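Old Yellow Enzyme (Pichia, PDB 6AGZ) probably catalyses, as a flavin mononucleotide-dependent oxidoreductase of the old yellow enzyme family, the asymmetric reduction of the carbon-carbon double bond in enone compounds. Local coordinates at residues Y53-E58 with S348-P353; Q196-T201 with I259-Y264; D207-S212 with R216-L221; D358-T363 with G383-P388. All blocks are in the same frame, centred on the assembly; numbering follows the deposited sequence.

Interaction 1: residues Y53-E58 with S348-P353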
# COMPACT_ATOMS: atom_id res chain seq x y z
N TYR A 53 -19.29 -12.25 29.68
CA TYR A 53 -18.14 -11.36 29.72
C TYR A 53 -17.44 -11.38 31.07
O TYR A 53 -16.24 -11.11 31.15
CB TYR A 53 -18.57 -9.93 29.38
CG TYR A 53 -18.94 -9.74 27.92
CD1 TYR A 53 -17.97 -9.59 26.95
CD2 TYR A 53 -20.28 -9.70 27.53
CE1 TYR A 53 -18.31 -9.42 25.62
CE2 TYR A 53 -20.62 -9.53 26.20
CZ TYR A 53 -19.64 -9.39 25.25
OH TYR A 53 -19.98 -9.21 23.93
N SER A 54 -18.18 -11.70 32.14
CA SER A 54 -17.58 -11.74 33.48
C SER A 54 -16.53 -12.84 33.57
O SER A 54 -15.44 -12.62 34.10
CB SER A 54 -18.67 -11.94 34.53
OG SER A 54 -18.11 -12.10 35.82
N GLN A 55 -16.86 -14.04 33.07
CA GLN A 55 -15.90 -15.14 33.13
C GLN A 55 -14.64 -14.84 32.32
O GLN A 55 -13.55 -15.29 32.69
CB GLN A 55 -16.55 -16.43 32.62
CG GLN A 55 -17.75 -16.88 33.44
CD GLN A 55 -18.40 -18.12 32.87
OE1 GLN A 55 -17.71 -19.03 32.38
NE2 GLN A 55 -19.72 -18.18 32.91
N ARG A 56 -14.77 -14.07 31.24
CA ARG A 56 -13.64 -13.73 30.40
C ARG A 56 -12.89 -12.50 30.89
O ARG A 56 -11.76 -12.26 30.44
CB ARG A 56 -14.11 -13.53 28.96
CG ARG A 56 -14.51 -14.85 28.32
CD ARG A 56 -15.49 -14.71 27.18
NE ARG A 56 -15.79 -16.02 26.61
CZ ARG A 56 -16.63 -16.89 27.16
NH1 ARG A 56 -17.27 -16.59 28.28
NH2 ARG A 56 -16.84 -18.07 26.59
N ALA A 57 -13.48 -11.73 31.80
CA ALA A 57 -12.76 -10.66 32.47
C ALA A 57 -12.06 -11.14 33.74
O ALA A 57 -11.18 -10.44 34.25
CB ALA A 57 -13.71 -9.51 32.80
N GLU A 58 -12.43 -12.32 34.24
CA GLU A 58 -11.79 -12.87 35.43
C GLU A 58 -10.41 -13.41 35.09
O GLU A 58 -10.21 -14.08 34.08
CB GLU A 58 -12.66 -13.99 36.01
CG GLU A 58 -12.14 -14.61 37.30
CD GLU A 58 -12.91 -15.85 37.70
OE1 GLU A 58 -13.31 -16.62 36.79
OE2 GLU A 58 -13.12 -16.06 38.91
N SER A 348 -15.23 -20.78 23.41
CA SER A 348 -15.28 -22.09 24.06
C SER A 348 -14.31 -22.21 25.23
O SER A 348 -14.29 -23.25 25.89
CB SER A 348 -15.00 -23.19 23.04
OG SER A 348 -13.71 -23.05 22.46
N ASN A 349 -13.51 -21.18 25.49
CA ASN A 349 -12.54 -21.18 26.59
C ASN A 349 -12.71 -19.89 27.37
O ASN A 349 -12.05 -18.88 27.07
CB ASN A 349 -11.11 -21.33 26.07
CG ASN A 349 -10.90 -22.63 25.32
OD1 ASN A 349 -11.19 -22.74 24.13
ND2 ASN A 349 -10.38 -23.63 26.03
N PRO A 350 -13.58 -19.87 28.38
CA PRO A 350 -13.74 -18.65 29.19
C PRO A 350 -12.48 -18.29 29.97
O PRO A 350 -12.29 -17.11 30.29
CB PRO A 350 -14.90 -19.00 30.14
CG PRO A 350 -14.90 -20.49 30.21
CD PRO A 350 -14.47 -20.95 28.84
N ASP A 351 -11.62 -19.26 30.27
CA ASP A 351 -10.35 -19.01 30.94
C ASP A 351 -9.17 -19.08 29.96
O ASP A 351 -8.08 -19.53 30.34
CB ASP A 351 -10.16 -20.00 32.09
CG ASP A 351 -10.24 -21.44 31.64
OD1 ASP A 351 -10.76 -21.69 30.53
OD2 ASP A 351 -9.80 -22.33 32.40
N LEU A 352 -9.38 -18.65 28.72
CA LEU A 352 -8.32 -18.69 27.71
C LEU A 352 -7.04 -17.97 28.12
O LEU A 352 -5.95 -18.48 27.81
CB LEU A 352 -8.85 -18.13 26.39
CG LEU A 352 -7.88 -18.16 25.20
CD1 LEU A 352 -7.65 -19.60 24.76
CD2 LEU A 352 -8.39 -17.32 24.04
N PRO A 353 -7.08 -16.80 28.79
CA PRO A 353 -5.80 -16.17 29.19
C PRO A 353 -4.92 -17.07 30.03
O PRO A 353 -3.70 -17.12 29.80
CB PRO A 353 -6.27 -14.93 29.96
CG PRO A 353 -7.57 -14.59 29.35
CD PRO A 353 -8.22 -15.90 29.02
O HOH W 1 -10.28 -15.55 31.92

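Interaction 2: residues Q196-T201 with I259-Y264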
# COMPACT_ATOMS: atom_id res chain seq x y z
N GLN A 196 -18.95 -0.77 2.84
CA GLN A 196 -19.68 -0.55 1.59
C GLN A 196 -19.34 0.81 0.99
O GLN A 196 -19.21 0.93 -0.24
CB GLN A 196 -21.18 -0.67 1.83
CG GLN A 196 -21.64 -2.04 2.30
CD GLN A 196 -23.01 -2.00 2.94
OE1 GLN A 196 -23.83 -1.14 2.63
NE2 GLN A 196 -23.26 -2.93 3.86
N PHE A 197 -19.20 1.83 1.83
CA PHE A 197 -18.76 3.13 1.31
C PHE A 197 -17.32 3.07 0.83
O PHE A 197 -16.96 3.79 -0.11
CB PHE A 197 -18.93 4.21 2.38
CG PHE A 197 -20.28 4.86 2.36
CD1 PHE A 197 -21.35 4.29 3.03
CD2 PHE A 197 -20.49 6.04 1.67
CE1 PHE A 197 -22.60 4.88 3.01
CE2 PHE A 197 -21.74 6.64 1.64
CZ PHE A 197 -22.79 6.06 2.32
N ILE A 198 -16.49 2.23 1.45
CA ILE A 198 -15.09 2.14 1.03
C ILE A 198 -14.95 1.37 -0.28
O ILE A 198 -14.09 1.70 -1.11
CB ILE A 198 -14.25 1.50 2.16
CG1 ILE A 198 -14.29 2.37 3.41
CG2 ILE A 198 -12.82 1.29 1.71
CD1 ILE A 198 -13.63 1.73 4.61
N GLN A 199 -15.78 0.36 -0.50
CA GLN A 199 -15.57 -0.59 -1.59
C GLN A 199 -16.09 -0.04 -2.92
O GLN A 199 -17.20 0.49 -2.99
CB GLN A 199 -16.25 -1.92 -1.28
CG GLN A 199 -15.71 -2.63 -0.05
CD GLN A 199 -14.31 -3.17 -0.25
OE1 GLN A 199 -13.87 -3.39 -1.38
NE2 GLN A 199 -13.60 -3.40 0.85
N THR A 200 -15.29 -0.19 -3.98
CA THR A 200 -15.74 0.17 -5.32
C THR A 200 -16.89 -0.71 -5.77
O THR A 200 -17.75 -0.26 -6.54
CB THR A 200 -14.58 0.07 -6.31
OG1 THR A 200 -14.01 -1.24 -6.25
CG2 THR A 200 -13.51 1.11 -6.01
N THR A 201 -16.93 -1.96 -5.32
CA THR A 201 -18.01 -2.86 -5.71
C THR A 201 -19.36 -2.37 -5.21
O THR A 201 -20.39 -2.60 -5.86
CB THR A 201 -17.74 -4.27 -5.18
OG1 THR A 201 -17.48 -4.22 -3.77
CG2 THR A 201 -16.54 -4.89 -5.89
N ILE A 259 -4.73 -1.99 -1.25
CA ILE A 259 -3.52 -1.39 -0.68
C ILE A 259 -3.53 0.12 -0.87
O ILE A 259 -3.06 0.87 -0.01
CB ILE A 259 -2.27 -2.05 -1.28
CG1 ILE A 259 -2.13 -3.49 -0.77
CG2 ILE A 259 -1.01 -1.25 -0.95
CD1 ILE A 259 -0.94 -4.24 -1.34
N ALA A 260 -4.09 0.60 -1.98
CA ALA A 260 -4.19 2.03 -2.23
C ALA A 260 -5.30 2.67 -1.40
O ALA A 260 -5.09 3.69 -0.74
CB ALA A 260 -4.41 2.30 -3.71
N GLN A 261 -6.50 2.09 -1.46
CA GLN A 261 -7.65 2.63 -0.74
C GLN A 261 -7.41 2.62 0.77
O GLN A 261 -7.38 3.67 1.43
CB GLN A 261 -8.89 1.82 -1.11
CG GLN A 261 -10.19 2.27 -0.46
CD GLN A 261 -10.70 3.58 -1.01
OE1 GLN A 261 -11.10 3.67 -2.17
NE2 GLN A 261 -10.71 4.61 -0.18
N PHE A 262 -7.22 1.42 1.33
CA PHE A 262 -6.98 1.30 2.76
C PHE A 262 -5.61 1.83 3.14
O PHE A 262 -5.41 2.24 4.29
CB PHE A 262 -7.13 -0.16 3.18
CG PHE A 262 -8.52 -0.71 2.98
CD1 PHE A 262 -9.44 -0.69 4.01
CD2 PHE A 262 -8.90 -1.22 1.75
CE1 PHE A 262 -10.72 -1.18 3.83
CE2 PHE A 262 -10.18 -1.71 1.56
CZ PHE A 262 -11.09 -1.69 2.60
N GLY A 263 -4.66 1.84 2.21
CA GLY A 263 -3.41 2.54 2.46
C GLY A 263 -3.63 4.02 2.71
O GLY A 263 -3.02 4.61 3.60
N TYR A 264 -4.53 4.63 1.93
CA TYR A 264 -4.89 6.03 2.17
C TYR A 264 -5.61 6.19 3.50
O TYR A 264 -5.36 7.16 4.23
CB TYR A 264 -5.75 6.56 1.02
CG TYR A 264 -6.45 7.86 1.34
CD1 TYR A 264 -5.79 9.08 1.22
CD2 TYR A 264 -7.77 7.88 1.77
CE1 TYR A 264 -6.43 10.27 1.51
CE2 TYR A 264 -8.42 9.06 2.06
CZ TYR A 264 -7.74 10.26 1.93
OH TYR A 264 -8.38 11.44 2.23

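Interaction 3: residues D207-S212 with R216-L221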
# COMPACT_ATOMS: atom_id res chain seq x y z
N ASP A 207 -21.36 11.84 -5.80
CA ASP A 207 -21.13 13.00 -4.96
C ASP A 207 -19.79 12.83 -4.24
O ASP A 207 -18.98 11.97 -4.59
CB ASP A 207 -22.30 13.22 -4.00
CG ASP A 207 -22.55 12.04 -3.07
OD1 ASP A 207 -21.70 11.12 -2.99
OD2 ASP A 207 -23.61 12.03 -2.41
N LYS A 208 -19.54 13.65 -3.22
CA LYS A 208 -18.24 13.62 -2.55
C LYS A 208 -18.04 12.38 -1.67
O LYS A 208 -16.99 12.27 -1.04
CB LYS A 208 -18.05 14.88 -1.71
CG LYS A 208 -18.95 14.98 -0.49
CD LYS A 208 -18.47 16.09 0.43
CE LYS A 208 -19.39 16.25 1.63
NZ LYS A 208 -18.86 17.28 2.57
N TYR A 209 -19.00 11.46 -1.61
CA TYR A 209 -18.84 10.23 -0.84
C TYR A 209 -18.54 9.02 -1.72
O TYR A 209 -18.55 7.89 -1.22
CB TYR A 209 -20.08 9.98 0.02
CG TYR A 209 -20.20 10.94 1.18
CD1 TYR A 209 -19.44 10.77 2.33
CD2 TYR A 209 -21.07 12.02 1.13
CE1 TYR A 209 -19.54 11.64 3.40
CE2 TYR A 209 -21.18 12.90 2.19
CZ TYR A 209 -20.41 12.71 3.32
OH TYR A 209 -20.51 13.58 4.38
N GLY A 210 -18.29 9.24 -3.01
CA GLY A 210 -17.88 8.17 -3.90
C GLY A 210 -17.14 8.73 -5.09
O GLY A 210 -17.09 9.94 -5.30
N GLY A 211 -16.57 7.82 -5.88
CA GLY A 211 -15.89 8.19 -7.10
C GLY A 211 -14.39 8.38 -6.99
O GLY A 211 -13.74 8.64 -8.02
N SER A 212 -13.82 8.27 -5.80
CA SER A 212 -12.37 8.34 -5.64
C SER A 212 -12.00 7.69 -4.32
O SER A 212 -12.87 7.34 -3.51
CB SER A 212 -11.86 9.79 -5.70
OG SER A 212 -12.20 10.50 -4.53
N ARG A 216 -14.44 7.75 -1.21
CA ARG A 216 -14.95 6.50 -0.65
C ARG A 216 -14.60 6.35 0.82
O ARG A 216 -15.36 5.75 1.58
CB ARG A 216 -14.42 5.30 -1.45
CG ARG A 216 -15.12 5.09 -2.78
CD ARG A 216 -14.63 3.82 -3.46
NE ARG A 216 -13.22 3.90 -3.83
CZ ARG A 216 -12.79 4.34 -5.01
NH1 ARG A 216 -11.49 4.38 -5.27
NH2 ARG A 216 -13.66 4.73 -5.93
N ALA A 217 -13.46 6.90 1.24
CA ALA A 217 -13.05 6.87 2.64
C ALA A 217 -13.62 8.03 3.44
O ALA A 217 -13.38 8.10 4.65
CB ALA A 217 -11.52 6.88 2.74
N ARG A 218 -14.38 8.93 2.81
CA ARG A 218 -14.76 10.18 3.46
C ARG A 218 -15.70 9.93 4.64
O ARG A 218 -15.51 10.51 5.72
CB ARG A 218 -15.41 11.12 2.45
CG ARG A 218 -15.75 12.48 3.04
CD ARG A 218 -16.20 13.46 1.97
NE ARG A 218 -15.33 13.43 0.80
CZ ARG A 218 -14.15 14.04 0.74
NH1 ARG A 218 -13.69 14.73 1.78
NH2 ARG A 218 -13.42 13.96 -0.37
N LEU A 219 -16.71 9.08 4.46
CA LEU A 219 -17.68 8.86 5.53
C LEU A 219 -17.00 8.30 6.77
O LEU A 219 -17.24 8.77 7.89
CB LEU A 219 -18.79 7.92 5.05
CG LEU A 219 -20.08 7.91 5.89
CD1 LEU A 219 -21.27 7.49 5.04
CD2 LEU A 219 -19.97 7.00 7.10
N LEU A 220 -16.14 7.29 6.60
CA LEU A 220 -15.42 6.72 7.73
C LEU A 220 -14.62 7.79 8.46
O LEU A 220 -14.70 7.90 9.69
CB LEU A 220 -14.49 5.60 7.25
CG LEU A 220 -13.53 5.07 8.32
CD1 LEU A 220 -14.29 4.41 9.46
CD2 LEU A 220 -12.51 4.11 7.72
N LEU A 221 -13.85 8.59 7.72
CA LEU A 221 -12.99 9.59 8.36
C LEU A 221 -13.81 10.67 9.06
O LEU A 221 -13.40 11.18 10.11
CB LEU A 221 -12.05 10.21 7.33
CG LEU A 221 -10.98 9.27 6.78
CD1 LEU A 221 -10.10 9.99 5.77
CD2 LEU A 221 -10.14 8.69 7.91
O HOH W 2 -16.92 4.89 -6.21

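Interaction 4: residues D358-T363 with G383-P388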
# COMPACT_ATOMS: atom_id res chain seq x y z
N ASP A 358 -0.25 -20.68 30.74
CA ASP A 358 0.38 -21.88 31.29
C ASP A 358 0.55 -22.99 30.26
O ASP A 358 1.12 -24.03 30.59
CB ASP A 358 -0.43 -22.39 32.48
CG ASP A 358 -0.72 -21.30 33.49
OD1 ASP A 358 0.08 -20.36 33.61
OD2 ASP A 358 -1.77 -21.39 34.18
N GLY A 359 0.08 -22.79 29.03
CA GLY A 359 0.23 -23.81 28.01
C GLY A 359 -0.69 -24.99 28.17
O GLY A 359 -0.29 -26.13 27.91
N LEU A 360 -1.91 -24.75 28.60
CA LEU A 360 -2.84 -25.85 28.85
C LEU A 360 -3.76 -26.06 27.65
O LEU A 360 -4.13 -25.09 26.98
CB LEU A 360 -3.67 -25.56 30.10
CG LEU A 360 -2.85 -25.20 31.35
CD1 LEU A 360 -3.71 -24.52 32.42
CD2 LEU A 360 -2.14 -26.42 31.93
N PRO A 361 -4.13 -27.31 27.37
CA PRO A 361 -4.91 -27.59 26.16
C PRO A 361 -6.24 -26.85 26.14
O PRO A 361 -6.88 -26.62 27.17
CB PRO A 361 -5.13 -29.11 26.22
CG PRO A 361 -4.89 -29.48 27.65
CD PRO A 361 -3.83 -28.54 28.13
N LEU A 362 -6.64 -26.46 24.93
CA LEU A 362 -7.83 -25.66 24.71
C LEU A 362 -9.02 -26.54 24.37
O LEU A 362 -8.88 -27.60 23.74
CB LEU A 362 -7.60 -24.64 23.59
CG LEU A 362 -6.91 -23.30 23.87
CD1 LEU A 362 -5.66 -23.46 24.72
CD2 LEU A 362 -6.57 -22.61 22.56
N THR A 363 -10.20 -26.10 24.77
CA THR A 363 -11.45 -26.75 24.40
C THR A 363 -11.81 -26.38 22.97
O THR A 363 -11.82 -25.19 22.64
CB THR A 363 -12.57 -26.35 25.35
OG1 THR A 363 -12.22 -26.67 26.69
CG2 THR A 363 -13.87 -27.06 24.98
N GLY A 383 -17.00 -25.18 30.41
CA GLY A 383 -16.33 -25.20 31.69
C GLY A 383 -14.93 -24.60 31.62
O GLY A 383 -14.38 -24.35 30.55
N LYS A 384 -14.37 -24.34 32.79
CA LYS A 384 -12.98 -23.94 32.88
C LYS A 384 -12.08 -25.13 32.53
O LYS A 384 -12.55 -26.22 32.21
CB LYS A 384 -12.67 -23.40 34.27
CG LYS A 384 -13.54 -22.23 34.70
CD LYS A 384 -12.69 -21.07 35.21
CE LYS A 384 -13.51 -20.11 36.06
NZ LYS A 384 -14.33 -19.17 35.23
N TYR A 385 -10.77 -24.91 32.57
CA TYR A 385 -9.83 -25.98 32.27
C TYR A 385 -10.04 -27.15 33.22
O TYR A 385 -10.19 -26.97 34.43
CB TYR A 385 -8.39 -25.48 32.37
CG TYR A 385 -7.38 -26.61 32.44
CD1 TYR A 385 -7.07 -27.36 31.31
CD2 TYR A 385 -6.75 -26.93 33.63
CE1 TYR A 385 -6.16 -28.39 31.36
CE2 TYR A 385 -5.84 -27.97 33.70
CZ TYR A 385 -5.55 -28.69 32.56
OH TYR A 385 -4.64 -29.72 32.62
N GLY A 386 -10.07 -28.36 32.66
CA GLY A 386 -10.28 -29.56 33.43
C GLY A 386 -11.71 -29.83 33.84
O GLY A 386 -11.98 -30.88 34.44
N GLU A 387 -12.64 -28.91 33.55
CA GLU A 387 -14.04 -29.08 33.86
C GLU A 387 -14.82 -29.48 32.61
O GLU A 387 -14.47 -29.08 31.50
CB GLU A 387 -14.62 -27.78 34.44
CG GLU A 387 -14.07 -27.42 35.81
CD GLU A 387 -14.51 -26.05 36.28
OE1 GLU A 387 -15.14 -25.32 35.49
OE2 GLU A 387 -14.24 -25.71 37.45
N PRO A 388 -15.88 -30.27 32.76
CA PRO A 388 -16.57 -30.80 31.59
C PRO A 388 -17.53 -29.79 30.97
O PRO A 388 -18.00 -28.85 31.62
CB PRO A 388 -17.34 -32.00 32.15
CG PRO A 388 -17.65 -31.59 33.55
CD PRO A 388 -16.47 -30.77 34.02
O HOH W 3 -14.15 -25.12 27.98

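Interaction 1: residues Y53-E58 with S348-P353
Between the backbone carbonyls of Glu58 and Pro350 sits a water, its oxygen 2.6 Å from Glu58 O and 3.0 Å from Pro350 O. It is placed to donate to either carbonyl, but other acceptors nearby compete for its two protons. The direct contact is carried by the pyrrolidine of Pro350, which is met by two neighbouring side chains of helix 47-57. Arg56 lays its guanidinium flat against the proline: Pro350 CA lies 3.9 Å above the plane, over the centre of the group, and Pro350 CB is 3.9 Å from Arg56 NH1. CG of Arg56 stands anti to its carbonyl carbon (chi1 -71°) and the chain then runs extended to NE, which carries the flat group across to the 348-353 backbone. NE bonds to Phe346 O, in helix 344-348, while NH1 turns back to Tyr52 O. In the TIM barrel, helix 47-57 follows the first strand, 29-31, and residues 348-353 follow the eighth, 338-341, so the pair meets where the barrel closes. With an alanine in place of Arg56, Pro350 would probably lose the cover on one side, and Phe346 O and Tyr52 O this donor, weakening the tie between helix 47-57 and the region after strand 338-341. Gln55 lies beside Pro350, pointing the same way; its OE1 is 3.6 Å from Pro350 CB, and its NE2 is held by Ser51. Asn349 to Leu352 form a type I beta turn, with Leu352 N 3.1 Å from Asn349 O, which presents Pro350 to the helix.

Interaction 2: residues Q196-T201 with I259-Y264
Ile198 pushes its CG2 methyl into the angle between Gln261 and Phe262, 3.5 Å from Gln261 CG and 3.6 Å from Phe262 CZ. This branch stands anti to the backbone N of Ile198, on the side facing helix 258-274, while CD1 of the other branch brushes Phe262 CE1 at 4.2 Å. The isoleucine and phenylalanine side chains cross at about a right angle. A second neighbour reaches the end of the same ring: Gln199 NE2 lies in the ring plane at the edge, 3.5 Å from Phe262 CZ, with amide and ring planes 41° apart. The Gln199 chain is bent at chi2 (-70°), which brings its amide round to the phenylalanine although the CB starts out away from it. This amide is fixed from outside the contact, NE2 bonding to Asp195 OD1 and OE1 accepting from Gly250 N. Gln261 works similarly: its aliphatic CG packs on Ile198, while its buried amide is satisfied by Arg216 NE at OE1 and by Ile213 O at NE2. The result is an apolar Ile198-Phe262 pair flanked by two glutamines whose polar ends are paired elsewhere. In the TIM barrel, helix 193-198 follows the fourth strand, 183-187, and helix 258-274 follows the fifth, 236-240. Ile198 also touches Leu220 of the intervening helix 218-231 and Phe262 rests on Trp304 of helix 303-308, while other residues in the same turns of helix 258-274 meet the second subunit, Ile259 packing on Ile259 of that chain and Ala260 on its Gly263.

Interaction 3: residues D207-S212 with R216-L221
An N-capped helix start shapes this short-range contact: Ser212 is the N-cap of helix 213-216, its OG bonding to Asn215 N, and its carbonyl O accepts from Arg216 N at 2.8 Å (N-H...O 157°). The Arg216 side chain, bent at chi3, curls back so that its guanidinium covers the same carbonyl, with Ser212 O 3.3 Å above the plane, over its centre. In that plane, at the edge, a water links Arg216 NH2 (3.3 Å) to Gly211 N (3.0 Å), and Arg216 NE bonds to Gln261 OE1. The upstream loop is folded by an Asx turn, Asp207 OD1 accepting from Tyr209 N, and a type I turn from Asp207 to Gly210. Arg218 grips this turn: its NE donates to Lys208 O at 2.7 Å (150°), the oxygen lying in the guanidinium plane. With CG anti to the backbone N (chi1 -176°) and a bend at chi3, the arginine brings its CD over one face of the Tyr209 ring. Replacing Arg218 with a leucine would probably leave Lys208 O without its donor and Asn215 OD1 without NH2, loosening the hold of helix 218-231 on the turn. Alongside, Tyr209 CD1 lies 4.0 Å from Leu219 CB, and Tyr209 OH bonds to Glu222 OE1. Both side chains fit between barrel helices: Tyr209 and Leu219 touch Phe197 of helix 193-198 and Ile161 of helix 158-179, while Ala217 and Leu220 pack against Ile265 of helix 258-274.

Interaction 4: residues D358-T363 with G383-P388
A type II beta turn from Lys384 to Glu387 holds out Tyr385, whose ring packs on Leu360 and Pro361 at the protein surface. Leu360 CD1 makes a CH-pi contact with one ring face, 4.2 Å from the centroid of Tyr385 and 14° off the ring normal. Its CB approaches nearer the rim, 4.0 Å from Tyr385 CE1, and Pro361 CD comes obliquely to the same carbon. With CG anti to the backbone N (chi1 165°), the tyrosine reaches from the turn to the loop; the leucine and tyrosine side chains cross at about a right angle. Residues 358-363 leave helix 352-358, the second helix after the eighth barrel strand, and residues 383-388, later in the chain, come back beside the loop. Tyr385 also touches Arg355 of that helix, and its N bonds to Asp351 OD2. Glu387 N closes the turn on Lys384 O at 3.0 Å, and a further bond runs from Lys384 N to Glu387 OE1, which is met from above the carboxylate plane. Farther along, a water lies 2.8 Å from Thr363 OG1 and 2.7 Å from Gly383 O, joining the two loops beyond the aromatic contact.

In the fold
The four contacts form two pairs on opposite sides of the chain's centre. Interactions 1 and 4 have centres about 11 Å apart and touch directly, through Asp351 with Tyr385 and Ser348 with Thr363, so the C-terminal loops are fastened to the place where the barrel closes between strands 29-31 and 338-341. Interactions 2 and 3, with centres about 9 Å apart, share Arg216 with Gln261 and knit together the helices after strands four and five, near the second subunit. Centres of interactions 1 and 2 lie about 35 Å apart. Along the chain, interaction 3 is nested within interaction 2, and both within the long loop closed by interaction 1; interaction 4 follows.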